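Local coordinates for protein 70 kDa peptidylprolyl isomerase, putative (Plasmodium falciparum, PDB 2FBN) that probably acts as an FK506-binding peptidylprolyl isomerase whose tetratricopeptide repeat domain interacts with the C-terminal pentapeptide of Hsp90, at residues 34-48 and 60-74. Sequence-based numbering, arbitrary orientation.
Sequences KVQSAFDIKEEGNEF and KYKEALDFFIHTEEW
Lys60 is a worked example of a lysine used along its whole length, its side chain settling as a knob among Ile41, Glu44, Gly45 and Phe48. CB rests 3.6 Å from Gly45 CA. A turn about the CB-CG bond (chi2 -69°) then brings CG and CE to the edge of the Phe48 ring, CE lying 3.6 Å from Phe48 CE2. CD passes Glu44 CB, and NZ ends the run in a salt bridge 3.0 Å from Glu44 OE1, approaching from above the carboxylate plane.

Gly45 also lays its CA over a face of Tyr61, whose OH donates 2.7 Å to Asn46 OD1, on a lone pair in the carbonyl plane. Further along, Ala38 CB meets Phe68 CZ at 3.5 Å, and Ser37 CB makes a CH-pi contact over the Phe67 ring. At the far end Lys34 NZ reaches Phe67 O and Trp74 NE1 through two waters.

Segments 34-48 and 60-66 run antiparallel (170°, axes 7.8 Å apart), a pairing of the kind seen in tetratricopeptide repeats, with helix 77-100 touching Tyr61 and Phe68. The chemistry implies an apolar seam of alanines and aromatic rings, bounded at one end by a salt bridge and a well-aligned tyrosine-to-amide hydrogen bond, at the other by water-mediated links.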
loop_
_atom_site.group_PDB
_atom_site.type_symbol
_atom_site.label_atom_id
_atom_site.label_comp_id
_atom_site.label_asym_id
_atom_site.label_seq_id
_atom_site.Cartn_x
_atom_site.Cartn_y
_atom_site.Cartn_z
ATOM N N LYS A 34 -14.405 -2.092 -15.204
ATOM C CA LYS A 34 -13.449 -2.138 -14.090
ATOM C C LYS A 34 -14.011 -3.012 -12.975
ATOM O O LYS A 34 -13.318 -3.888 -12.465
ATOM C CB LYS A 34 -13.097 -0.745 -13.576
ATOM C CG LYS A 34 -12.272 0.063 -14.574
ATOM C CD LYS A 34 -11.932 1.419 -14.018
ATOM C CE LYS A 34 -11.129 2.241 -15.013
ATOM N NZ LYS A 34 -10.816 3.575 -14.458
ATOM N N VAL A 35 -15.281 -2.801 -12.641
ATOM C CA VAL A 35 -15.951 -3.605 -11.610
ATOM C C VAL A 35 -16.014 -5.081 -11.990
ATOM O O VAL A 35 -15.662 -5.948 -11.173
ATOM C CB VAL A 35 -17.367 -3.073 -11.296
ATOM C CG1 VAL A 35 -18.095 -3.997 -10.292
ATOM C CG2 VAL A 35 -17.274 -1.671 -10.710
ATOM N N GLN A 36 -16.451 -5.363 -13.221
ATOM C CA GLN A 36 -16.587 -6.748 -13.680
ATOM C C GLN A 36 -15.257 -7.495 -13.667
ATOM O O GLN A 36 -15.181 -8.623 -13.170
ATOM C CB GLN A 36 -17.252 -6.827 -15.067
ATOM C CG GLN A 36 -17.616 -8.251 -15.491
ATOM C CD GLN A 36 -18.483 -8.974 -14.468
ATOM O OE1 GLN A 36 -19.603 -8.553 -14.170
ATOM N NE2 GLN A 36 -17.963 -10.074 -13.921
ATOM N N SER A 37 -14.218 -6.858 -14.207
ATOM C CA SER A 37 -12.890 -7.459 -14.271
ATOM C C SER A 37 -12.322 -7.664 -12.864
ATOM O O SER A 37 -11.738 -8.706 -12.577
ATOM C CB SER A 37 -11.934 -6.627 -15.128
ATOM O OG SER A 37 -12.415 -6.486 -16.465
ATOM N N ALA A 38 -12.491 -6.666 -11.999
ATOM C CA ALA A 38 -12.032 -6.790 -10.602
ATOM C C ALA A 38 -12.709 -7.986 -9.908
ATOM O O ALA A 38 -12.051 -8.781 -9.235
ATOM C CB ALA A 38 -12.284 -5.497 -9.820
ATOM N N PHE A 39 -14.017 -8.131 -10.107
ATOM C CA PHE A 39 -14.738 -9.266 -9.516
ATOM C C PHE A 39 -14.161 -10.591 -10.050
ATOM O O PHE A 39 -13.856 -11.500 -9.281
ATOM C CB PHE A 39 -16.236 -9.167 -9.797
ATOM C CG PHE A 39 -17.025 -10.327 -9.250
ATOM C CD1 PHE A 39 -17.456 -10.327 -7.932
ATOM C CD2 PHE A 39 -17.324 -11.418 -10.056
ATOM C CE1 PHE A 39 -18.189 -11.405 -7.416
ATOM C CE2 PHE A 39 -18.048 -12.509 -9.548
ATOM C CZ PHE A 39 -18.469 -12.501 -8.234
ATOM N N ASP A 40 -13.984 -10.673 -11.367
ATOM C CA ASP A 40 -13.513 -11.896 -12.016
ATOM C C ASP A 40 -12.109 -12.272 -11.556
ATOM O O ASP A 40 -11.815 -13.450 -11.277
ATOM C CB ASP A 40 -13.522 -11.728 -13.531
ATOM C CG ASP A 40 -14.926 -11.740 -14.121
ATOM O OD1 ASP A 40 -15.887 -12.171 -13.432
ATOM O OD2 ASP A 40 -15.045 -11.303 -15.286
ATOM N N ILE A 41 -11.238 -11.267 -11.472
ATOM C CA ILE A 41 -9.861 -11.489 -11.043
ATOM C C ILE A 41 -9.816 -11.904 -9.556
ATOM O O ILE A 41 -9.033 -12.789 -9.179
ATOM C CB ILE A 41 -8.970 -10.262 -11.369
ATOM C CG1 ILE A 41 -8.873 -10.117 -12.903
ATOM C CG2 ILE A 41 -7.571 -10.412 -10.753
ATOM C CD1 ILE A 41 -8.451 -8.751 -13.382
ATOM N N LYS A 42 -10.676 -11.293 -8.738
ATOM C CA LYS A 42 -10.823 -11.694 -7.339
ATOM C C LYS A 42 -11.172 -13.193 -7.261
ATOM O O LYS A 42 -10.582 -13.926 -6.477
ATOM C CB LYS A 42 -11.883 -10.850 -6.617
ATOM C CG LYS A 42 -12.064 -11.226 -5.139
ATOM C CD LYS A 42 -13.473 -10.933 -4.628
ATOM C CE LYS A 42 -14.557 -11.573 -5.481
ATOM N NZ LYS A 42 -15.686 -12.092 -4.661
ATOM N N GLU A 43 -12.110 -13.639 -8.095
ATOM C CA GLU A 43 -12.479 -15.060 -8.097
ATOM C C GLU A 43 -11.287 -15.957 -8.473
ATOM O O GLU A 43 -11.099 -17.022 -7.889
ATOM C CB GLU A 43 -13.696 -15.326 -8.994
ATOM C CG GLU A 43 -14.957 -14.568 -8.581
ATOM C CD GLU A 43 -15.640 -15.129 -7.355
ATOM O OE1 GLU A 43 -15.220 -14.775 -6.229
ATOM O OE2 GLU A 43 -16.620 -15.909 -7.512
ATOM N N GLU A 44 -10.466 -15.517 -9.420
ATOM C CA GLU A 44 -9.232 -16.235 -9.753
ATOM C C GLU A 44 -8.295 -16.350 -8.549
ATOM O O GLU A 44 -7.654 -17.391 -8.338
ATOM C CB GLU A 44 -8.480 -15.536 -10.876
ATOM C CG GLU A 44 -9.178 -15.562 -12.231
ATOM C CD GLU A 44 -8.362 -14.852 -13.283
ATOM O OE1 GLU A 44 -7.192 -15.241 -13.505
ATOM O OE2 GLU A 44 -8.890 -13.905 -13.896
ATOM N N GLY A 45 -8.205 -15.258 -7.787
ATOM C CA GLY A 45 -7.447 -15.248 -6.532
ATOM C C GLY A 45 -7.973 -16.293 -5.560
ATOM O O GLY A 45 -7.184 -17.064 -4.981
ATOM N N ASN A 46 -9.295 -16.307 -5.369
ATOM C CA ASN A 46 -9.965 -17.287 -4.500
ATOM C C ASN A 46 -9.640 -18.733 -4.910
ATOM O O ASN A 46 -9.429 -19.605 -4.054
ATOM C CB ASN A 46 -11.483 -17.065 -4.490
ATOM C CG ASN A 46 -11.886 -15.784 -3.780
ATOM O OD1 ASN A 46 -11.086 -15.168 -3.062
ATOM N ND2 ASN A 46 -13.128 -15.376 -3.969
ATOM N N GLU A 47 -9.569 -18.972 -6.216
ATOM C CA GLU A 47 -9.249 -20.314 -6.738
ATOM C C GLU A 47 -7.825 -20.749 -6.392
ATOM O O GLU A 47 -7.605 -21.883 -5.956
ATOM C CB GLU A 47 -9.535 -20.395 -8.241
ATOM C CG GLU A 47 -11.057 -20.386 -8.552
ATOM C CD GLU A 47 -11.819 -21.510 -7.829
ATOM O OE1 GLU A 47 -11.398 -22.690 -7.915
ATOM O OE2 GLU A 47 -12.835 -21.211 -7.164
ATOM N N PHE A 48 -6.869 -19.838 -6.548
ATOM C CA PHE A 48 -5.504 -20.093 -6.108
ATOM C C PHE A 48 -5.434 -20.301 -4.599
ATOM O O PHE A 48 -4.684 -21.152 -4.120
ATOM C CB PHE A 48 -4.573 -18.934 -6.484
ATOM C CG PHE A 48 -4.151 -18.925 -7.939
ATOM C CD1 PHE A 48 -3.543 -20.036 -8.514
ATOM C CD2 PHE A 48 -4.333 -17.787 -8.716
ATOM C CE1 PHE A 48 -3.150 -20.031 -9.849
ATOM C CE2 PHE A 48 -3.933 -17.763 -10.053
ATOM C CZ PHE A 48 -3.342 -18.901 -10.621
ATOM N N LYS A 60 -3.262 -11.981 -7.829
ATOM C CA LYS A 60 -4.624 -11.769 -8.362
ATOM C C LYS A 60 -5.411 -10.755 -7.544
ATOM O O LYS A 60 -6.039 -9.845 -8.107
ATOM C CB LYS A 60 -5.409 -13.077 -8.481
ATOM C CG LYS A 60 -4.792 -14.066 -9.476
ATOM C CD LYS A 60 -4.918 -13.574 -10.916
ATOM C CE LYS A 60 -4.395 -14.635 -11.872
ATOM N NZ LYS A 60 -4.419 -14.163 -13.272
ATOM N N TYR A 61 -5.374 -10.897 -6.219
ATOM C CA TYR A 61 -6.081 -9.920 -5.380
ATOM C C TYR A 61 -5.567 -8.501 -5.618
ATOM O O TYR A 61 -6.351 -7.565 -5.679
ATOM C CB TYR A 61 -5.996 -10.268 -3.905
ATOM C CG TYR A 61 -6.681 -11.568 -3.539
ATOM C CD1 TYR A 61 -7.988 -11.851 -3.971
ATOM C CD2 TYR A 61 -6.036 -12.488 -2.718
ATOM C CE1 TYR A 61 -8.621 -13.058 -3.602
ATOM C CE2 TYR A 61 -6.641 -13.685 -2.352
ATOM C CZ TYR A 61 -7.937 -13.967 -2.789
ATOM O OH TYR A 61 -8.515 -15.173 -2.412
ATOM N N LYS A 62 -4.254 -8.359 -5.752
ATOM C CA LYS A 62 -3.676 -7.036 -6.030
ATOM C C LYS A 62 -4.105 -6.492 -7.399
ATOM O O LYS A 62 -4.447 -5.315 -7.538
ATOM C CB LYS A 62 -2.164 -7.081 -5.897
ATOM C CG LYS A 62 -1.739 -7.143 -4.442
ATOM C CD LYS A 62 -0.256 -7.000 -4.273
ATOM C CE LYS A 62 0.006 -6.562 -2.838
ATOM N NZ LYS A 62 1.424 -6.187 -2.614
ATOM N N GLU A 63 -4.065 -7.349 -8.417
ATOM C CA GLU A 63 -4.590 -6.974 -9.740
ATOM C C GLU A 63 -6.057 -6.508 -9.683
ATOM O O GLU A 63 -6.427 -5.508 -10.309
ATOM C CB GLU A 63 -4.458 -8.160 -10.696
ATOM C CG GLU A 63 -3.024 -8.430 -11.136
ATOM C CD GLU A 63 -2.893 -9.662 -12.043
ATOM O OE1 GLU A 63 -3.899 -10.373 -12.251
ATOM O OE2 GLU A 63 -1.769 -9.897 -12.543
ATOM N N ALA A 64 -6.901 -7.241 -8.951
ATOM C CA ALA A 64 -8.296 -6.838 -8.749
ATOM C C ALA A 64 -8.388 -5.400 -8.209
ATOM O O ALA A 64 -9.120 -4.554 -8.746
ATOM C CB ALA A 64 -9.020 -7.819 -7.790
ATOM N N LEU A 65 -7.635 -5.141 -7.140
ATOM C CA LEU A 65 -7.616 -3.816 -6.506
ATOM C C LEU A 65 -7.095 -2.713 -7.435
ATOM O O LEU A 65 -7.534 -1.559 -7.345
ATOM C CB LEU A 65 -6.808 -3.846 -5.210
ATOM C CG LEU A 65 -7.491 -4.622 -4.076
ATOM C CD1 LEU A 65 -6.556 -4.709 -2.871
ATOM C CD2 LEU A 65 -8.846 -3.980 -3.713
ATOM N N ASP A 66 -6.144 -3.067 -8.302
ATOM C CA ASP A 66 -5.577 -2.109 -9.272
ATOM C C ASP A 66 -6.637 -1.491 -10.202
ATOM O O ASP A 66 -6.480 -0.352 -10.657
ATOM C CB ASP A 66 -4.483 -2.786 -10.091
ATOM C CG ASP A 66 -3.217 -3.072 -9.277
ATOM O OD1 ASP A 66 -3.045 -2.500 -8.188
ATOM O OD2 ASP A 66 -2.388 -3.869 -9.756
ATOM N N PHE A 67 -7.724 -2.225 -10.449
ATOM C CA PHE A 67 -8.839 -1.682 -11.240
ATOM C C PHE A 67 -9.504 -0.482 -10.594
ATOM O O PHE A 67 -10.165 0.282 -11.274
ATOM C CB PHE A 67 -9.866 -2.750 -11.562
ATOM C CG PHE A 67 -9.475 -3.582 -12.729
ATOM C CD1 PHE A 67 -9.620 -3.084 -14.025
ATOM C CD2 PHE A 67 -8.928 -4.846 -12.542
ATOM C CE1 PHE A 67 -9.235 -3.861 -15.133
ATOM C CE2 PHE A 67 -8.541 -5.620 -13.633
ATOM C CZ PHE A 67 -8.699 -5.120 -14.937
ATOM N N PHE A 68 -9.296 -0.312 -9.285
ATOM C CA PHE A 68 -9.924 0.779 -8.545
ATOM C C PHE A 68 -8.996 1.955 -8.232
ATOM O O PHE A 68 -9.398 2.878 -7.540
ATOM C CB PHE A 68 -10.576 0.236 -7.267
ATOM C CG PHE A 68 -11.628 -0.790 -7.550
ATOM C CD1 PHE A 68 -12.635 -0.514 -8.481
ATOM C CD2 PHE A 68 -11.626 -2.017 -6.891
ATOM C CE1 PHE A 68 -13.622 -1.476 -8.773
ATOM C CE2 PHE A 68 -12.617 -2.971 -7.169
ATOM C CZ PHE A 68 -13.603 -2.693 -8.112
ATOM N N ILE A 69 -7.768 1.930 -8.753
ATOM C CA ILE A 69 -6.880 3.091 -8.632
ATOM C C ILE A 69 -7.565 4.306 -9.277
ATOM O O ILE A 69 -8.154 4.219 -10.373
ATOM C CB ILE A 69 -5.490 2.810 -9.283
ATOM C CG1 ILE A 69 -4.818 1.638 -8.566
ATOM C CG2 ILE A 69 -4.579 4.059 -9.245
ATOM C CD1 ILE A 69 -3.564 1.135 -9.253
ATOM N N HIS A 70 -7.487 5.446 -8.593
ATOM C CA HIS A 70 -8.106 6.695 -9.066
ATOM C C HIS A 70 -9.606 6.579 -9.361
ATOM O O HIS A 70 -10.056 6.997 -10.434
ATOM C CB HIS A 70 -7.400 7.261 -10.317
ATOM C CG HIS A 70 -5.912 7.366 -10.198
ATOM N ND1 HIS A 70 -5.269 7.756 -9.041
ATOM C CD2 HIS A 70 -4.938 7.159 -11.118
ATOM C CE1 HIS A 70 -3.962 7.763 -9.248
ATOM N NE2 HIS A 70 -3.736 7.413 -10.504
ATOM N N THR A 71 -10.359 5.998 -8.422
ATOM C CA THR A 71 -11.815 5.901 -8.568
ATOM C C THR A 71 -12.503 6.585 -7.383
ATOM O O THR A 71 -13.651 6.247 -7.045
ATOM C CB THR A 71 -12.302 4.426 -8.690
ATOM O OG1 THR A 71 -11.909 3.695 -7.530
ATOM C CG2 THR A 71 -11.730 3.745 -9.945
ATOM N N GLU A 72 -11.798 7.525 -6.744
ATOM C CA GLU A 72 -12.313 8.189 -5.527
ATOM C C GLU A 72 -13.567 8.998 -5.800
ATOM O O GLU A 72 -14.392 9.198 -4.898
ATOM C CB GLU A 72 -11.271 9.120 -4.892
ATOM C CG GLU A 72 -10.039 8.431 -4.328
ATOM C CD GLU A 72 -8.871 8.398 -5.308
ATOM O OE1 GLU A 72 -9.083 8.650 -6.519
ATOM O OE2 GLU A 72 -7.732 8.120 -4.856
ATOM N N GLU A 73 -13.698 9.458 -7.042
ATOM C CA GLU A 73 -14.739 10.401 -7.426
ATOM C C GLU A 73 -15.905 9.746 -8.168
ATOM O O GLU A 73 -16.757 10.434 -8.750
ATOM C CB GLU A 73 -14.130 11.526 -8.248
ATOM C CG GLU A 73 -12.816 12.005 -7.659
ATOM C CD GLU A 73 -12.436 13.379 -8.118
ATOM O OE1 GLU A 73 -12.474 13.629 -9.344
ATOM O OE2 GLU A 73 -12.092 14.202 -7.241
ATOM N N TRP A 74 -15.942 8.416 -8.136
ATOM C CA TRP A 74 -17.105 7.676 -8.594
ATOM C C TRP A 74 -18.322 8.103 -7.775
ATOM O O TRP A 74 -18.207 8.395 -6.579
ATOM C CB TRP A 74 -16.884 6.184 -8.397
ATOM C CG TRP A 74 -16.063 5.502 -9.468
ATOM C CD1 TRP A 74 -15.213 6.084 -10.363
ATOM C CD2 TRP A 74 -16.007 4.089 -9.719
ATOM N NE1 TRP A 74 -14.640 5.123 -11.169
ATOM C CE2 TRP A 74 -15.108 3.890 -10.794
ATOM C CE3 TRP A 74 -16.624 2.976 -9.133
ATOM C CZ2 TRP A 74 -14.814 2.616 -11.304
ATOM C CZ3 TRP A 74 -16.337 1.704 -9.646
ATOM C CH2 TRP A 74 -15.435 1.540 -10.720
HETATM O O HOH W 1 -9.160 2.581 -12.384
HETATM O O HOH W 2 -12.878 5.285 -13.436
#